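Local structure of fructosyl amine:oxygen oxidoreductase (Neosartorya fumigata, 4WCT) at residues Tyr272-Phe285 with Glu288-Glu301. The protein catalyses the oxidative deglycation of fructosyl amines (Amadori products), probably using its bound FAD to pass electrons to oxygen. Numbering follows the deposited sequence.
Sequences YRNLPVLFNIAKGF and EPDEDKHELKICDE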
loop_
_atom_site.group_PDB
_atom_site.type_symbol
_atom_site.label_atom_id
_atom_site.label_comp_id
_atom_site.label_asym_id
_atom_site.label_seq_id
_atom_site.Cartn_x
_atom_site.Cartn_y
_atom_site.Cartn_z
ATOM N N TYR A 272 23.303 -0.633 11.075
ATOM C CA TYR A 272 22.198 -0.385 10.160
ATOM C C TYR A 272 20.995 0.167 10.924
ATOM O O TYR A 272 19.938 -0.453 10.974
ATOM C CB TYR A 272 21.785 -1.667 9.420
ATOM C CG TYR A 272 22.794 -2.198 8.408
ATOM C CD1 TYR A 272 23.902 -2.922 8.833
ATOM C CD2 TYR A 272 22.517 -2.165 7.035
ATOM C CE1 TYR A 272 24.795 -3.434 7.943
ATOM C CE2 TYR A 272 23.422 -2.670 6.118
ATOM C CZ TYR A 272 24.558 -3.294 6.573
ATOM O OH TYR A 272 25.446 -3.871 5.696
ATOM N N ARG A 273 21.190 1.311 11.555
ATOM C CA ARG A 273 20.185 1.874 12.446
ATOM C C ARG A 273 19.879 3.310 12.093
ATOM O O ARG A 273 20.768 4.090 11.697
ATOM C CB ARG A 273 20.665 1.823 13.891
ATOM C CG ARG A 273 20.647 0.452 14.510
ATOM C CD ARG A 273 21.458 0.482 15.803
ATOM N NE ARG A 273 21.445 -0.799 16.497
ATOM C CZ ARG A 273 22.151 -1.062 17.592
ATOM N NH1 ARG A 273 22.961 -0.142 18.091
ATOM N NH2 ARG A 273 22.081 -2.260 18.157
ATOM N N ASN A 274 18.601 3.675 12.181
ATOM C CA ASN A 274 18.171 5.037 11.934
ATOM C C ASN A 274 18.408 5.490 10.488
ATOM O O ASN A 274 18.741 6.660 10.239
ATOM C CB ASN A 274 18.893 5.998 12.881
ATOM C CG ASN A 274 18.061 7.217 13.216
ATOM O OD1 ASN A 274 16.837 7.147 13.259
ATOM N ND2 ASN A 274 18.722 8.336 13.466
ATOM N N LEU A 275 18.154 4.597 9.537
ATOM C CA LEU A 275 18.534 4.817 8.168
ATOM C C LEU A 275 17.440 5.541 7.387
ATOM O O LEU A 275 16.285 5.133 7.450
ATOM C CB LEU A 275 18.809 3.469 7.487
ATOM C CG LEU A 275 19.922 2.584 8.075
ATOM C CD1 LEU A 275 20.117 1.342 7.236
ATOM C CD2 LEU A 275 21.238 3.345 8.228
ATOM N N PRO A 276 17.801 6.580 6.631
ATOM C CA PRO A 276 16.804 7.074 5.699
ATOM C C PRO A 276 16.446 5.988 4.685
ATOM O O PRO A 276 17.282 5.134 4.347
ATOM C CB PRO A 276 17.493 8.232 5.009
ATOM C CG PRO A 276 18.940 7.929 5.119
ATOM C CD PRO A 276 19.108 7.224 6.432
ATOM N N VAL A 277 15.221 6.038 4.175
ATOM C CA VAL A 277 14.848 5.145 3.069
ATOM C C VAL A 277 15.692 5.525 1.869
ATOM O O VAL A 277 15.802 6.706 1.560
ATOM C CB VAL A 277 13.356 5.308 2.746
ATOM C CG1 VAL A 277 12.941 4.454 1.550
ATOM C CG2 VAL A 277 12.510 4.963 3.976
ATOM N N LEU A 278 16.283 4.541 1.186
ATOM C CA LEU A 278 16.965 4.825 -0.066
ATOM C C LEU A 278 16.164 4.230 -1.219
ATOM O O LEU A 278 16.039 3.003 -1.296
ATOM C CB LEU A 278 18.356 4.217 -0.048
ATOM C CG LEU A 278 19.146 4.272 -1.353
ATOM C CD1 LEU A 278 19.525 5.706 -1.734
ATOM C CD2 LEU A 278 20.403 3.437 -1.220
ATOM N N PHE A 279 15.727 5.083 -2.145
ATOM C CA PHE A 279 14.864 4.698 -3.265
ATOM C C PHE A 279 15.446 5.215 -4.581
ATOM O O PHE A 279 15.658 6.404 -4.729
ATOM C CB PHE A 279 13.476 5.297 -3.024
ATOM C CG PHE A 279 12.473 5.025 -4.122
ATOM C CD1 PHE A 279 12.440 3.813 -4.793
ATOM C CD2 PHE A 279 11.510 5.965 -4.397
ATOM C CE1 PHE A 279 11.406 3.516 -5.690
ATOM C CE2 PHE A 279 10.480 5.694 -5.304
ATOM C CZ PHE A 279 10.415 4.458 -5.920
ATOM N N ASN A 280 15.708 4.309 -5.513
ATOM C CA ASN A 280 15.959 4.639 -6.903
ATOM C C ASN A 280 14.739 4.216 -7.718
ATOM O O ASN A 280 14.331 3.034 -7.695
ATOM C CB ASN A 280 17.230 3.930 -7.396
ATOM C CG ASN A 280 17.476 4.124 -8.875
ATOM O OD1 ASN A 280 16.546 4.125 -9.672
ATOM N ND2 ASN A 280 18.728 4.135 -9.266
ATOM N N ILE A 281 14.103 5.192 -8.350
ATOM C CA ILE A 281 12.784 4.991 -8.960
ATOM C C ILE A 281 12.778 3.981 -10.101
ATOM O O ILE A 281 11.711 3.573 -10.548
ATOM C CB ILE A 281 12.172 6.317 -9.453
ATOM C CG1 ILE A 281 12.995 6.888 -10.611
ATOM C CG2 ILE A 281 12.024 7.287 -8.293
ATOM C CD1 ILE A 281 12.279 8.039 -11.305
ATOM N N ALA A 282 13.938 3.550 -10.573
ATOM C CA ALA A 282 13.983 2.519 -11.602
ATOM C C ALA A 282 14.802 1.321 -11.187
ATOM O O ALA A 282 15.169 0.516 -12.040
ATOM C CB ALA A 282 14.492 3.082 -12.925
ATOM N N LYS A 283 15.102 1.186 -9.885
ATOM C CA LYS A 283 15.849 0.023 -9.398
ATOM C C LYS A 283 15.231 -0.590 -8.153
ATOM O O LYS A 283 14.961 -1.787 -8.110
ATOM C CB LYS A 283 17.319 0.315 -9.151
ATOM C CG LYS A 283 18.096 0.505 -10.449
ATOM C CD LYS A 283 19.595 0.366 -10.194
ATOM C CE LYS A 283 20.391 0.578 -11.469
ATOM N NZ LYS A 283 20.406 -0.661 -12.253
ATOM N N GLY A 284 14.955 0.224 -7.161
ATOM C CA GLY A 284 14.290 -0.318 -5.961
ATOM C C GLY A 284 14.537 0.514 -4.727
ATOM O O GLY A 284 15.101 1.604 -4.797
ATOM N N PHE A 285 14.248 -0.088 -3.584
ATOM C CA PHE A 285 14.530 0.539 -2.317
ATOM C C PHE A 285 14.841 -0.494 -1.257
ATOM O O PHE A 285 14.491 -1.655 -1.391
ATOM C CB PHE A 285 13.396 1.471 -1.871
ATOM C CG PHE A 285 12.037 0.814 -1.755
ATOM C CD1 PHE A 285 11.111 0.956 -2.782
ATOM C CD2 PHE A 285 11.643 0.198 -0.588
ATOM C CE1 PHE A 285 9.830 0.412 -2.668
ATOM C CE2 PHE A 285 10.374 -0.360 -0.479
ATOM C CZ PHE A 285 9.462 -0.228 -1.512
ATOM N N GLU A 288 15.745 -0.300 6.794
ATOM C CA GLU A 288 16.661 -0.836 7.762
ATOM C C GLU A 288 16.174 -2.176 8.330
ATOM O O GLU A 288 14.973 -2.453 8.424
ATOM C CB GLU A 288 16.992 0.179 8.847
ATOM C CG GLU A 288 15.908 0.408 9.863
ATOM C CD GLU A 288 16.272 1.512 10.842
ATOM O OE1 GLU A 288 16.642 1.195 11.975
ATOM O OE2 GLU A 288 16.204 2.702 10.452
ATOM N N PRO A 289 17.104 -2.997 8.775
ATOM C CA PRO A 289 16.754 -4.326 9.296
ATOM C C PRO A 289 15.766 -4.258 10.455
ATOM O O PRO A 289 15.843 -3.345 11.295
ATOM C CB PRO A 289 18.085 -4.865 9.768
ATOM C CG PRO A 289 19.093 -4.147 8.905
ATOM C CD PRO A 289 18.558 -2.783 8.712
ATOM N N ASP A 290 14.831 -5.208 10.518
ATOM C CA ASP A 290 13.811 -5.134 11.565
ATOM C C ASP A 290 14.384 -5.510 12.925
ATOM O O ASP A 290 15.381 -6.217 13.024
ATOM C CB ASP A 290 12.562 -5.980 11.232
ATOM C CG ASP A 290 12.740 -7.430 11.559
ATOM O OD1 ASP A 290 13.453 -8.084 10.778
ATOM O OD2 ASP A 290 12.145 -7.931 12.577
ATOM N N GLU A 291 13.707 -5.060 13.962
ATOM C CA GLU A 291 14.230 -5.208 15.330
ATOM C C GLU A 291 14.165 -6.640 15.821
ATOM O O GLU A 291 14.944 -7.030 16.692
ATOM C CB GLU A 291 13.464 -4.283 16.278
ATOM C CG GLU A 291 11.986 -4.624 16.375
ATOM C CD GLU A 291 11.114 -3.429 16.731
ATOM O OE1 GLU A 291 11.459 -2.726 17.704
ATOM O OE2 GLU A 291 10.133 -3.156 15.998
ATOM N N ASP A 292 13.238 -7.435 15.294
ATOM C CA ASP A 292 13.003 -8.782 15.823
ATOM C C ASP A 292 13.809 -9.862 15.124
ATOM O O ASP A 292 14.388 -10.718 15.780
ATOM C CB ASP A 292 11.527 -9.154 15.754
ATOM C CG ASP A 292 10.674 -8.278 16.653
ATOM O OD1 ASP A 292 11.086 -8.017 17.805
ATOM O OD2 ASP A 292 9.769 -7.624 16.117
ATOM N N LYS A 293 13.847 -9.857 13.797
ATOM C CA LYS A 293 14.590 -10.895 13.071
ATOM C C LYS A 293 15.836 -10.388 12.361
ATOM O O LYS A 293 16.534 -11.164 11.721
ATOM C CB LYS A 293 13.703 -11.569 12.025
ATOM C CG LYS A 293 12.482 -12.259 12.594
ATOM C CD LYS A 293 11.844 -13.131 11.522
ATOM C CE LYS A 293 10.609 -13.847 12.030
ATOM N NZ LYS A 293 10.138 -14.814 10.998
ATOM N N HIS A 294 16.080 -9.092 12.450
ATOM C CA HIS A 294 17.242 -8.460 11.788
ATOM C C HIS A 294 17.275 -8.723 10.297
ATOM O O HIS A 294 18.335 -8.904 9.694
ATOM C CB HIS A 294 18.533 -8.952 12.406
ATOM C CG HIS A 294 18.689 -8.572 13.840
ATOM N ND1 HIS A 294 19.591 -9.200 14.674
ATOM C CD2 HIS A 294 18.074 -7.628 14.587
ATOM C CE1 HIS A 294 19.580 -8.596 15.848
ATOM N NE2 HIS A 294 18.579 -7.732 15.860
ATOM N N GLU A 295 16.107 -8.639 9.683
ATOM C CA GLU A 295 15.984 -8.906 8.235
ATOM C C GLU A 295 15.868 -7.586 7.484
ATOM O O GLU A 295 15.140 -6.691 7.890
ATOM C CB GLU A 295 14.759 -9.765 7.958
ATOM C CG GLU A 295 15.041 -11.242 8.163
ATOM C CD GLU A 295 13.861 -12.140 7.866
ATOM O OE1 GLU A 295 12.690 -11.715 8.035
ATOM O OE2 GLU A 295 14.139 -13.337 7.679
ATOM N N LEU A 296 16.690 -7.455 6.446
ATOM C CA LEU A 296 16.763 -6.259 5.626
ATOM C C LEU A 296 15.941 -6.528 4.367
ATOM O O LEU A 296 16.193 -7.525 3.662
ATOM C CB LEU A 296 18.245 -6.001 5.277
ATOM C CG LEU A 296 18.582 -4.699 4.530
ATOM C CD1 LEU A 296 20.000 -4.282 4.848
ATOM C CD2 LEU A 296 18.417 -4.859 3.034
ATOM N N LYS A 297 14.958 -5.659 4.124
ATOM C CA LYS A 297 14.002 -5.845 3.028
ATOM C C LYS A 297 14.397 -5.008 1.819
ATOM O O LYS A 297 14.683 -3.810 1.956
ATOM C CB LYS A 297 12.621 -5.402 3.466
ATOM C CG LYS A 297 11.546 -5.722 2.405
ATOM C CD LYS A 297 10.184 -5.190 2.798
ATOM C CE LYS A 297 10.043 -3.750 2.295
ATOM N NZ LYS A 297 8.742 -3.187 2.657
ATOM N N ILE A 298 14.369 -5.640 0.653
ATOM C CA ILE A 298 14.629 -4.982 -0.637
ATOM C C ILE A 298 13.410 -5.166 -1.536
ATOM O O ILE A 298 12.899 -6.277 -1.651
ATOM C CB ILE A 298 15.827 -5.592 -1.388
ATOM C CG1 ILE A 298 17.089 -5.584 -0.523
ATOM C CG2 ILE A 298 16.079 -4.797 -2.653
ATOM C CD1 ILE A 298 17.442 -6.908 0.100
ATOM N N CYS A 299 12.899 -4.068 -2.082
ATOM C CA CYS A 299 11.882 -4.132 -3.119
ATOM C C CYS A 299 12.515 -3.717 -4.425
ATOM O O CYS A 299 13.159 -2.671 -4.502
ATOM C CB CYS A 299 10.758 -3.180 -2.829
ATOM S SG CYS A 299 9.611 -3.763 -1.585
ATOM N N ASP A 300 12.393 -4.550 -5.445
ATOM C CA ASP A 300 12.847 -4.175 -6.761
ATOM C C ASP A 300 11.729 -3.411 -7.478
ATOM O O ASP A 300 10.602 -3.874 -7.572
ATOM C CB ASP A 300 13.262 -5.416 -7.567
ATOM C CG ASP A 300 12.142 -6.405 -7.752
ATOM O OD1 ASP A 300 11.625 -6.900 -6.717
ATOM O OD2 ASP A 300 11.805 -6.703 -8.930
ATOM N N GLU A 301 12.037 -2.218 -7.976
ATOM C CA GLU A 301 11.013 -1.377 -8.541
ATOM C C GLU A 301 10.778 -1.715 -9.996
ATOM O O GLU A 301 11.693 -2.025 -10.758
ATOM C CB GLU A 301 11.353 0.096 -8.351
ATOM C CG GLU A 301 10.319 1.090 -8.888
ATOM C CD GLU A 301 8.945 1.084 -8.181
ATOM O OE1 GLU A 301 8.523 0.041 -7.652
ATOM O OE2 GLU A 301 8.126 1.988 -8.508
HETATM O O HOH W 1 15.384 2.587 6.478
HETATM O O HOH W 2 8.985 3.798 -10.281
HETATM O O HOH W 3 14.165 -3.068 -10.469
#
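Two neighbouring strands of an antiparallel beta hairpin meet where Phe285 pairs with Cys299. Phe285 N donates to Cys299 O (2.9 Å), and Cys299 N returns a bond to Phe285 O (3.0 Å). On the face carrying these two side chains, Cys299 CB sits over the Phe285 ring, 3.5 Å from CZ. Cys299 SG lies obliquely to the same ring, and the Cys299 side chain comes within about 4 Å of the bound FAD. Phe285 CG stands between its backbone N and carbonyl carbon (chi1 57°), which lays the ring over Cys299. Gly284 CA lies 3.0 Å from Cys299 O, and the Gly284 backbone angles (156°/-164°) call for glycine. Lys283 and Gly284 both face Asn280, forming a classic beta bulge. Beyond it, Glu301 N donates to Lys283 O from above the carbonyl plane, and a water joins Glu301 OE2 to Ile281 O. At the other end, the Glu288 carboxylate receives two backbone amides: Leu275 N on OE2 (2.9 Å) and Asn274 N on OE1 (3.2 Å). Pro289 CD packs on Tyr272 CB at 3.5 Å. Strands 277-280, 284-287 and 295-310 form an antiparallel meander, and 277-280 pairs in parallel with 117-121, within the large mixed sheet.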